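Local coordinates for protein putative TIM-barrel metal-dependent hydrolase (Mycobacterium avium subsp. paratuberculosis S397, PDB 4DZI) that is probably a metal-dependent hydrolase of the amidohydrolase family, with a TIM-barrel fold and a site that binds two metal ions, at residues Leu27-Gly35 against Leu132-Ser142; Met110-Leu121 against Asp160-Ile168. One frame throughout, in Å; residues are numbered along the deposited sequence.

Overall arrangement
Both contacts join parts of the first half of the chain, and their segments alternate along it: 27-35, 110-121, 132-142, 160-168. Their centres lie about 29 Å apart, with nearest atoms about 7 Å from each other and no touch between them. Interaction 2 is in the barrel wall, where strand 115-121, flanked on its other side by strand 9-15, pairs in parallel with strand 163-165. Interaction 1 lies further from the centre of the chain, where the loop following strand 9-15 meets the start of helix 136-153. That helix leads on to strand 163-165 and packs on it through Leu150, so one helix joins the peripheral contact to the core beside the metal site.

Interaction 1 of 2, residues Leu27-Gly35 against Leu132-Ser142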
loop_
_atom_site.group_PDB
_atom_site.type_symbol
_atom_site.label_atom_id
_atom_site.label_comp_id
_atom_site.label_asym_id
_atom_site.label_seq_id
_atom_site.Cartn_x
_atom_site.Cartn_y
_atom_site.Cartn_z
ATOM N N LEU C 27 -23.100 -21.065 -19.530
ATOM C CA LEU C 27 -23.198 -19.645 -19.835
ATOM C C LEU C 27 -24.320 -19.338 -20.817
ATOM O O LEU C 27 -24.432 -20.004 -21.844
ATOM C CB LEU C 27 -21.877 -19.144 -20.404
ATOM C CG LEU C 27 -21.709 -17.663 -20.721
ATOM C CD1 LEU C 27 -21.691 -16.860 -19.428
ATOM C CD2 LEU C 27 -20.432 -17.459 -21.526
ATOM N N ASP C 28 -25.102 -18.313 -20.497
ATOM C CA ASP C 28 -26.140 -17.806 -21.412
ATOM C C ASP C 28 -25.493 -17.452 -22.770
ATOM O O ASP C 28 -24.510 -16.727 -22.820
ATOM C CB ASP C 28 -26.810 -16.586 -20.772
ATOM C CG ASP C 28 -27.889 -15.974 -21.654
ATOM O OD1 ASP C 28 -27.903 -16.234 -22.879
ATOM O OD2 ASP C 28 -28.724 -15.221 -21.113
ATOM N N LYS C 29 -26.014 -17.978 -23.878
ATOM C CA LYS C 29 -25.361 -17.759 -25.172
ATOM C C LYS C 29 -25.242 -16.284 -25.546
ATOM O O LYS C 29 -24.435 -15.933 -26.390
ATOM C CB LYS C 29 -26.048 -18.536 -26.289
ATOM C CG LYS C 29 -27.539 -18.724 -26.087
ATOM C CD LYS C 29 -28.364 -17.875 -27.038
ATOM C CE LYS C 29 -29.771 -18.439 -27.152
ATOM N NZ LYS C 29 -30.426 -18.024 -28.419
ATOM N N LYS C 30 -26.023 -15.439 -24.888
ATOM C CA LYS C 30 -25.940 -14.002 -25.085
ATOM C C LYS C 30 -24.523 -13.516 -24.797
ATOM O O LYS C 30 -24.065 -12.529 -25.367
ATOM C CB LYS C 30 -26.922 -13.281 -24.170
ATOM C CG LYS C 30 -26.794 -11.767 -24.259
ATOM C CD LYS C 30 -27.780 -11.044 -23.352
ATOM C CE LYS C 30 -27.711 -9.540 -23.583
ATOM N NZ LYS C 30 -28.488 -8.774 -22.569
ATOM N N PHE C 31 -23.840 -14.206 -23.894
ATOM C CA PHE C 31 -22.499 -13.795 -23.455
ATOM C C PHE C 31 -21.361 -14.659 -23.979
ATOM O O PHE C 31 -20.245 -14.654 -23.451
ATOM C CB PHE C 31 -22.490 -13.751 -21.927
ATOM C CG PHE C 31 -23.535 -12.821 -21.376
ATOM C CD1 PHE C 31 -23.335 -11.453 -21.378
ATOM C CD2 PHE C 31 -24.751 -13.306 -20.928
ATOM C CE1 PHE C 31 -24.302 -10.582 -20.898
ATOM C CE2 PHE C 31 -25.724 -12.447 -20.451
ATOM C CZ PHE C 31 -25.506 -11.080 -20.436
ATOM N N LYS C 32 -21.604 -15.348 -25.086
ATOM C CA LYS C 32 -20.651 -16.322 -25.575
ATOM C C LYS C 32 -19.331 -15.642 -25.968
ATOM O O LYS C 32 -18.278 -16.244 -25.873
ATOM C CB LYS C 32 -21.265 -17.083 -26.761
ATOM C CG LYS C 32 -20.399 -18.129 -27.423
ATOM C CD LYS C 32 -21.100 -18.553 -28.720
ATOM C CE LYS C 32 -20.729 -19.956 -29.174
ATOM N NZ LYS C 32 -19.258 -20.133 -29.282
ATOM N N ARG C 33 -19.398 -14.389 -26.404
ATOM C CA ARG C 33 -18.184 -13.654 -26.754
ATOM C C ARG C 33 -17.842 -12.663 -25.656
ATOM O O ARG C 33 -16.662 -12.391 -25.391
ATOM C CB ARG C 33 -18.360 -12.904 -28.084
ATOM C CG ARG C 33 -18.860 -13.795 -29.225
ATOM C CD ARG C 33 -18.040 -15.069 -29.403
ATOM N NE ARG C 33 -18.651 -15.808 -30.527
ATOM C CZ ARG C 33 -18.212 -16.956 -31.041
ATOM N NH1 ARG C 33 -17.116 -17.563 -30.581
ATOM N NH2 ARG C 33 -18.884 -17.493 -32.052
ATOM N N ARG C 34 -18.864 -12.108 -25.019
ATOM C CA ARG C 34 -18.634 -11.151 -23.954
ATOM C C ARG C 34 -17.927 -11.735 -22.728
ATOM O O ARG C 34 -17.224 -11.014 -22.007
ATOM C CB ARG C 34 -19.908 -10.438 -23.540
ATOM C CG ARG C 34 -20.325 -9.383 -24.562
ATOM C CD ARG C 34 -21.784 -8.993 -24.388
ATOM N NE ARG C 34 -21.998 -8.231 -23.175
ATOM C CZ ARG C 34 -23.162 -7.667 -22.851
ATOM N NH1 ARG C 34 -24.210 -7.776 -23.666
ATOM N NH2 ARG C 34 -23.287 -7.001 -21.722
ATOM N N GLY C 35 -18.152 -13.028 -22.493
ATOM C CA GLY C 35 -17.571 -13.738 -21.348
ATOM C C GLY C 35 -16.242 -14.377 -21.693
ATOM O O GLY C 35 -15.471 -13.857 -22.488
ATOM N N LEU C 132 -13.499 -8.816 -16.581
ATOM C CA LEU C 132 -14.871 -8.440 -16.955
ATOM C C LEU C 132 -15.365 -7.188 -16.247
ATOM O O LEU C 132 -16.568 -6.903 -16.249
ATOM C CB LEU C 132 -15.848 -9.622 -16.721
ATOM C CG LEU C 132 -15.617 -10.798 -17.662
ATOM C CD1 LEU C 132 -16.512 -11.943 -17.210
ATOM C CD2 LEU C 132 -15.904 -10.387 -19.109
ATOM N N LYS C 133 -14.450 -6.410 -15.667
ATOM C CA LYS C 133 -14.871 -5.302 -14.830
ATOM C C LYS C 133 -15.499 -4.141 -15.601
ATOM O O LYS C 133 -16.086 -3.251 -14.980
ATOM C CB LYS C 133 -13.711 -4.801 -13.952
ATOM C CG LYS C 133 -12.678 -3.982 -14.689
ATOM C CD LYS C 133 -11.596 -3.528 -13.721
ATOM C CE LYS C 133 -10.531 -2.677 -14.376
ATOM N NZ LYS C 133 -9.464 -2.391 -13.355
ATOM N N HIS C 134 -15.395 -4.173 -16.922
ATOM C CA HIS C 134 -16.050 -3.158 -17.777
ATOM C C HIS C 134 -17.337 -3.665 -18.377
ATOM O O HIS C 134 -17.941 -2.999 -19.225
ATOM C CB HIS C 134 -15.087 -2.719 -18.889
ATOM C CG HIS C 134 -13.758 -2.218 -18.379
ATOM N ND1 HIS C 134 -13.627 -1.051 -17.709
ATOM C CD2 HIS C 134 -12.481 -2.778 -18.451
ATOM C CE1 HIS C 134 -12.327 -0.864 -17.375
ATOM N NE2 HIS C 134 -11.628 -1.925 -17.818
ATOM N N ASP C 135 -17.754 -4.872 -18.009
ATOM C CA ASP C 135 -18.981 -5.437 -18.588
ATOM C C ASP C 135 -19.733 -6.068 -17.433
ATOM O O ASP C 135 -19.575 -7.260 -17.154
ATOM C CB ASP C 135 -18.661 -6.448 -19.685
ATOM C CG ASP C 135 -19.914 -6.912 -20.454
ATOM O OD1 ASP C 135 -21.026 -6.748 -19.893
ATOM O OD2 ASP C 135 -19.784 -7.433 -21.592
ATOM N N ILE C 136 -20.559 -5.264 -16.771
ATOM C CA ILE C 136 -21.298 -5.700 -15.586
ATOM C C ILE C 136 -22.256 -6.871 -15.886
ATOM O O ILE C 136 -22.326 -7.859 -15.143
ATOM C CB ILE C 136 -22.108 -4.535 -14.998
ATOM C CG1 ILE C 136 -21.206 -3.330 -14.717
ATOM C CG2 ILE C 136 -22.881 -4.966 -13.753
ATOM C CD1 ILE C 136 -20.232 -3.554 -13.596
ATOM N N GLU C 137 -22.973 -6.798 -16.995
ATOM C CA GLU C 137 -23.870 -7.915 -17.336
ATOM C C GLU C 137 -23.092 -9.205 -17.600
ATOM O O GLU C 137 -23.531 -10.283 -17.194
ATOM C CB GLU C 137 -24.735 -7.574 -18.562
ATOM C CG GLU C 137 -25.791 -6.524 -18.275
ATOM C CD GLU C 137 -26.693 -6.244 -19.466
ATOM O OE1 GLU C 137 -26.215 -6.297 -20.624
ATOM O OE2 GLU C 137 -27.886 -5.958 -19.241
ATOM N N ALA C 138 -21.964 -9.122 -18.309
ATOM C CA ALA C 138 -21.166 -10.331 -18.582
ATOM C C ALA C 138 -20.571 -10.871 -17.267
ATOM O O ALA C 138 -20.429 -12.077 -17.097
ATOM C CB ALA C 138 -20.050 -10.047 -19.590
ATOM N N THR C 139 -20.198 -9.966 -16.365
ATOM C CA THR C 139 -19.711 -10.369 -15.027
ATOM C C THR C 139 -20.735 -11.233 -14.303
ATOM O O THR C 139 -20.423 -12.345 -13.868
ATOM C CB THR C 139 -19.384 -9.146 -14.132
ATOM O OG1 THR C 139 -18.227 -8.480 -14.644
ATOM C CG2 THR C 139 -19.072 -9.589 -12.699
ATOM N N MET C 140 -21.958 -10.728 -14.193
ATOM C CA MET C 140 -22.989 -11.441 -13.438
ATOM C C MET C 140 -23.355 -12.762 -14.098
ATOM O O MET C 140 -23.549 -13.772 -13.400
ATOM C CB MET C 140 -24.257 -10.567 -13.258
ATOM C CG MET C 140 -24.014 -9.232 -12.575
ATOM S SD MET C 140 -23.113 -9.276 -11.006
ATOM C CE MET C 140 -24.369 -9.827 -9.876
ATOM N N ALA C 141 -23.461 -12.782 -15.423
ATOM C CA ALA C 141 -23.803 -14.028 -16.103
ATOM C C ALA C 141 -22.675 -15.035 -15.988
ATOM O O ALA C 141 -22.918 -16.261 -15.939
ATOM C CB ALA C 141 -24.123 -13.768 -17.567
ATOM N N SER C 142 -21.436 -14.543 -15.979
ATOM C CA SER C 142 -20.306 -15.448 -15.977
ATOM C C SER C 142 -20.116 -16.034 -14.579
ATOM O O SER C 142 -19.737 -17.189 -14.444
ATOM C CB SER C 142 -18.982 -14.761 -16.419
ATOM O OG SER C 142 -19.047 -14.312 -17.786
HETATM O O HOH W 1 -25.000 -17.268 -17.407
HETATM O O HOH W 2 -17.210 -8.241 -22.229
#
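The N-terminus of helix 136-153 is capped by Asp135, and the same carboxylate holds Arg34 from the loop between strands 9-15 and 36-40. Asp135 OD1 takes the capping bond from Ala138 N at 3.0 Å, met from well above the carboxylate plane. The guanidinium of Arg34 instead comes side-on and nearly coplanar, the two planes 21° apart: Arg34 NE gives to Asp135 OD2 at 2.8 Å and Arg34 NH2 to Asp135 OD1 at 2.9 Å, each on a syn lone pair. Two donors from different directions thus grip OD1 and fix the rotation of the carboxylate, while a water joins OD2 to Arg34 O. Arg34 NH2 also reaches the anti lone pair of Glu137 OE1 at 3.2 Å, and Lys30 NZ extends the salt-bridge network to this oxygen through a long ion pair. Four charged side chains are thereby gathered at the first turn of the helix, whose dipole would probably help to stabilise the acids.

Next to these charges, the ring of Phe31 carries the apolar part. With its CG set beside the backbone N (chi1 -58°), Phe31 lies against the helix, and the methyl of Ala141 sits over one ring face, CB 3.8 Å from the centroid in a CH-pi contact. The ring turns its edge to Arg34, CE1 lying over the centre of the guanidinium face. Elsewhere in the contact, a water takes a bond from Asp28 N and gives one to Ala141 O, its oxygen 2.7 Å from that carbonyl oxygen.

Interaction 2 of 2, residues Met110-Leu121 against Asp160-Ile168; sequences MDEQDIETAFML and DHRIIAAPI
Arg162, just ahead of strand 163-165, brings its guanidinium to the end of helix 103-113 and the residues that follow it, where the chain turns a corner at Glu116, and is held there along its edge. Arg162 NE gives to Glu116 O at 2.7 Å and Arg162 NH2 to Ile115 O at 2.8 Å, both acceptors near the guanidinium plane. NH1 and NH2 of Arg162 meet end-on at a single oxygen, Asp111 OD1, in a salt bridge; these two bonds are bent, with angles of 139° and 140° at the hydrogens. The arginine chain folds back to get there, turned at chi2 (-55°) and again at chi3.

The next shell is the parallel pairing of the strands in the barrel wall. Ala118 N gives to Arg162 O, Ala118 O accepts from Ile164 N, and Met120 N gives to Ile164 O at 2.8 Å; the last bond, Ala166 N to Met120 O, is weak, and a water joins Met120 O to Ala166 O. Thr117 OG1 adds a bond to His161 O in the carbonyl plane. On one face of the sheet Met120 CG presses on Ile163 CG2 at 3.5 Å, tighter than usual; on the other, Phe119 lies alongside Ile164.

Further out, an Asx turn holds the backbone of Arg162, Asp160 OD1 accepting from Arg162 N, while Asp160 OD2 pairs with Arg103 of helix 103-113. Leu121, its side chain about 5 Å from a cadmium ion, carries the strand to the metal site. With one carboxylate and two carbonyls as acceptors, the Arg162 charge is probably well stabilised, and the same group satisfies the carbonyls of Ile115 and Glu116.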
loop_
_atom_site.group_PDB
_atom_site.type_symbol
_atom_site.label_atom_id
_atom_site.label_comp_id
_atom_site.label_asym_id
_atom_site.label_seq_id
_atom_site.Cartn_x
_atom_site.Cartn_y
_atom_site.Cartn_z
ATOM N N MET C 110 -7.968 -36.783 0.192
ATOM C CA MET C 110 -8.237 -36.169 1.497
ATOM C C MET C 110 -8.108 -37.190 2.622
ATOM O O MET C 110 -7.563 -36.900 3.678
ATOM C CB MET C 110 -9.612 -35.485 1.543
ATOM C CG MET C 110 -9.603 -34.218 0.657
ATOM S SD MET C 110 -11.216 -33.587 0.361
ATOM C CE MET C 110 -11.734 -33.329 2.065
ATOM N N ASP C 111 -8.592 -38.410 2.384
ATOM C CA ASP C 111 -8.430 -39.453 3.397
ATOM C C ASP C 111 -6.948 -39.699 3.730
ATOM O O ASP C 111 -6.571 -39.761 4.913
ATOM C CB ASP C 111 -9.105 -40.764 2.958
ATOM C CG ASP C 111 -10.622 -40.671 2.848
ATOM O OD1 ASP C 111 -11.235 -39.802 3.489
ATOM O OD2 ASP C 111 -11.234 -41.517 2.137
ATOM N N GLU C 112 -6.099 -39.844 2.700
ATOM C CA GLU C 112 -4.657 -40.022 2.886
ATOM C C GLU C 112 -4.051 -38.833 3.615
ATOM O O GLU C 112 -3.167 -38.969 4.431
ATOM C CB GLU C 112 -3.970 -40.128 1.511
ATOM C CG GLU C 112 -4.239 -41.406 0.739
ATOM C CD GLU C 112 -4.313 -41.224 -0.777
ATOM O OE1 GLU C 112 -3.515 -40.459 -1.398
ATOM O OE2 GLU C 112 -5.195 -41.890 -1.352
ATOM N N GLN C 113 -4.557 -37.640 3.325
ATOM C CA GLN C 113 -4.000 -36.416 3.909
ATOM C C GLN C 113 -4.495 -36.127 5.320
ATOM O O GLN C 113 -4.025 -35.195 5.969
ATOM C CB GLN C 113 -4.415 -35.230 3.029
ATOM C CG GLN C 113 -3.648 -35.148 1.719
ATOM C CD GLN C 113 -4.256 -34.126 0.773
ATOM O OE1 GLN C 113 -5.480 -33.912 0.737
ATOM N NE2 GLN C 113 -3.388 -33.519 -0.069
ATOM N N ASP C 114 -5.455 -36.904 5.763
ATOM C CA ASP C 114 -6.152 -36.704 7.052
ATOM C C ASP C 114 -6.953 -35.413 7.163
ATOM O O ASP C 114 -7.086 -34.863 8.208
ATOM C CB ASP C 114 -5.261 -36.885 8.280
ATOM C CG ASP C 114 -6.039 -37.504 9.464
ATOM O OD1 ASP C 114 -6.753 -38.476 9.236
ATOM O OD2 ASP C 114 -5.945 -37.050 10.548
ATOM N N ILE C 115 -7.502 -34.986 6.044
ATOM C CA ILE C 115 -8.392 -33.825 6.023
ATOM C C ILE C 115 -9.859 -34.298 6.067
ATOM O O ILE C 115 -10.298 -35.074 5.194
ATOM C CB ILE C 115 -8.145 -32.994 4.749
ATOM C CG1 ILE C 115 -6.713 -32.436 4.741
ATOM C CG2 ILE C 115 -9.153 -31.852 4.684
ATOM C CD1 ILE C 115 -6.357 -31.818 3.379
ATOM N N GLU C 116 -10.609 -33.871 7.091
ATOM C CA GLU C 116 -12.038 -34.168 7.121
ATOM C C GLU C 116 -12.784 -33.299 6.133
ATOM O O GLU C 116 -13.590 -33.789 5.324
ATOM C CB GLU C 116 -12.649 -33.949 8.511
ATOM C CG GLU C 116 -14.163 -34.026 8.419
ATOM C CD GLU C 116 -14.884 -33.934 9.756
ATOM O OE1 GLU C 116 -14.237 -33.815 10.820
ATOM O OE2 GLU C 116 -16.131 -33.974 9.715
ATOM N N THR C 117 -12.537 -31.984 6.182
ATOM C CA THR C 117 -13.265 -31.076 5.288
ATOM C C THR C 117 -12.257 -30.109 4.681
ATOM O O THR C 117 -11.402 -29.627 5.391
ATOM C CB THR C 117 -14.363 -30.277 6.040
ATOM O OG1 THR C 117 -15.313 -31.197 6.624
ATOM C CG2 THR C 117 -15.145 -29.332 5.115
ATOM N N ALA C 118 -12.358 -29.890 3.378
ATOM C CA ALA C 118 -11.503 -28.928 2.685
ATOM C C ALA C 118 -12.402 -27.844 2.123
ATOM O O ALA C 118 -13.467 -28.169 1.570
ATOM C CB ALA C 118 -10.789 -29.631 1.542
ATOM N N PHE C 119 -11.961 -26.575 2.188
ATOM C CA PHE C 119 -12.646 -25.492 1.444
ATOM C C PHE C 119 -12.041 -25.550 0.046
ATOM O O PHE C 119 -10.832 -25.502 -0.089
ATOM C CB PHE C 119 -12.377 -24.120 2.063
ATOM C CG PHE C 119 -12.972 -23.916 3.438
ATOM C CD1 PHE C 119 -13.514 -24.962 4.182
ATOM C CD2 PHE C 119 -12.945 -22.646 3.997
ATOM C CE1 PHE C 119 -14.044 -24.717 5.455
ATOM C CE2 PHE C 119 -13.465 -22.397 5.252
ATOM C CZ PHE C 119 -14.028 -23.435 5.981
ATOM N N MET C 120 -12.872 -25.699 -0.980
ATOM C CA MET C 120 -12.373 -25.899 -2.353
ATOM C C MET C 120 -12.611 -24.606 -3.127
ATOM O O MET C 120 -13.759 -24.144 -3.260
ATOM C CB MET C 120 -13.082 -27.077 -3.044
ATOM C CG MET C 120 -12.589 -28.444 -2.563
ATOM S SD MET C 120 -10.860 -28.826 -2.993
ATOM C CE MET C 120 -11.004 -28.822 -4.764
ATOM N N LEU C 121 -11.516 -24.002 -3.593
ATOM C CA LEU C 121 -11.524 -22.621 -4.051
ATOM C C LEU C 121 -10.971 -22.587 -5.472
ATOM O O LEU C 121 -10.206 -23.457 -5.848
ATOM C CB LEU C 121 -10.629 -21.759 -3.118
ATOM C CG LEU C 121 -10.948 -21.959 -1.633
ATOM C CD1 LEU C 121 -10.027 -21.121 -0.774
ATOM C CD2 LEU C 121 -12.381 -21.550 -1.321
ATOM N N ASP C 160 -21.951 -35.703 2.277
ATOM C CA ASP C 160 -20.796 -36.272 2.984
ATOM C C ASP C 160 -20.026 -35.218 3.795
ATOM O O ASP C 160 -19.192 -35.550 4.637
ATOM C CB ASP C 160 -19.868 -37.094 2.068
ATOM C CG ASP C 160 -19.146 -36.246 1.013
ATOM O OD1 ASP C 160 -19.117 -35.012 1.145
ATOM O OD2 ASP C 160 -18.627 -36.833 0.033
ATOM N N HIS C 161 -20.361 -33.959 3.546
ATOM C CA HIS C 161 -19.699 -32.820 4.220
ATOM C C HIS C 161 -18.185 -32.891 4.219
ATOM O O HIS C 161 -17.530 -32.483 5.201
ATOM C CB HIS C 161 -20.269 -32.609 5.637
ATOM C CG HIS C 161 -21.759 -32.318 5.656
ATOM N ND1 HIS C 161 -22.335 -31.395 4.852
ATOM C CD2 HIS C 161 -22.798 -32.876 6.418
ATOM C CE1 HIS C 161 -23.670 -31.374 5.075
ATOM N NE2 HIS C 161 -23.946 -32.282 6.032
ATOM N N ARG C 162 -17.603 -33.372 3.119
ATOM C CA ARG C 162 -16.151 -33.433 2.983
ATOM C C ARG C 162 -15.640 -32.169 2.273
ATOM O O ARG C 162 -14.495 -31.771 2.471
ATOM C CB ARG C 162 -15.746 -34.623 2.113
ATOM C CG ARG C 162 -16.081 -36.019 2.662
ATOM C CD ARG C 162 -15.506 -36.247 4.065
ATOM N NE ARG C 162 -14.039 -36.194 4.148
ATOM C CZ ARG C 162 -13.213 -37.165 3.769
ATOM N NH1 ARG C 162 -13.698 -38.291 3.239
ATOM N NH2 ARG C 162 -11.899 -37.027 3.881
ATOM N N ILE C 163 -16.488 -31.551 1.457
ATOM C CA ILE C 163 -16.001 -30.431 0.631
ATOM C C ILE C 163 -16.930 -29.246 0.708
ATOM O O ILE C 163 -18.131 -29.355 0.472
ATOM C CB ILE C 163 -15.781 -30.893 -0.823
ATOM C CG1 ILE C 163 -14.534 -31.780 -0.873
ATOM C CG2 ILE C 163 -15.741 -29.699 -1.777
ATOM C CD1 ILE C 163 -14.225 -32.380 -2.224
ATOM N N ILE C 164 -16.379 -28.095 1.097
ATOM C CA ILE C 164 -17.151 -26.861 1.037
ATOM C C ILE C 164 -16.658 -26.118 -0.199
ATOM O O ILE C 164 -15.573 -25.542 -0.153
ATOM C CB ILE C 164 -16.887 -26.007 2.302
ATOM C CG1 ILE C 164 -17.352 -26.759 3.556
ATOM C CG2 ILE C 164 -17.558 -24.643 2.182
ATOM C CD1 ILE C 164 -18.798 -27.158 3.479
ATOM N N ALA C 165 -17.386 -26.196 -1.313
ATOM C CA ALA C 165 -16.950 -25.490 -2.528
ATOM C C ALA C 165 -17.610 -24.139 -2.540
ATOM O O ALA C 165 -18.819 -24.043 -2.627
ATOM C CB ALA C 165 -17.307 -26.298 -3.791
ATOM N N ALA C 166 -16.800 -23.083 -2.476
ATOM C CA ALA C 166 -17.322 -21.747 -2.329
ATOM C C ALA C 166 -17.628 -21.089 -3.673
ATOM O O ALA C 166 -16.720 -20.852 -4.486
ATOM C CB ALA C 166 -16.291 -20.911 -1.556
ATOM N N PRO C 167 -18.911 -20.765 -3.926
ATOM C CA PRO C 167 -19.247 -20.093 -5.180
ATOM C C PRO C 167 -18.786 -18.626 -5.098
ATOM O O PRO C 167 -18.480 -18.130 -4.003
ATOM C CB PRO C 167 -20.784 -20.139 -5.226
ATOM C CG PRO C 167 -21.181 -20.220 -3.778
ATOM C CD PRO C 167 -20.099 -21.023 -3.076
ATOM N N ILE C 168 -18.758 -17.954 -6.238
ATOM C CA ILE C 168 -18.374 -16.527 -6.267
ATOM C C ILE C 168 -19.627 -15.677 -6.231
ATOM O O ILE C 168 -20.610 -15.997 -6.906
ATOM C CB ILE C 168 -17.551 -16.201 -7.529
ATOM C CG1 ILE C 168 -16.222 -16.972 -7.514
ATOM C CG2 ILE C 168 -17.283 -14.692 -7.618
ATOM C CD1 ILE C 168 -15.454 -16.891 -8.822
HETATM O O HOH W 3 -17.470 -34.660 7.405
HETATM O O HOH W 4 -14.746 -22.574 -5.244
#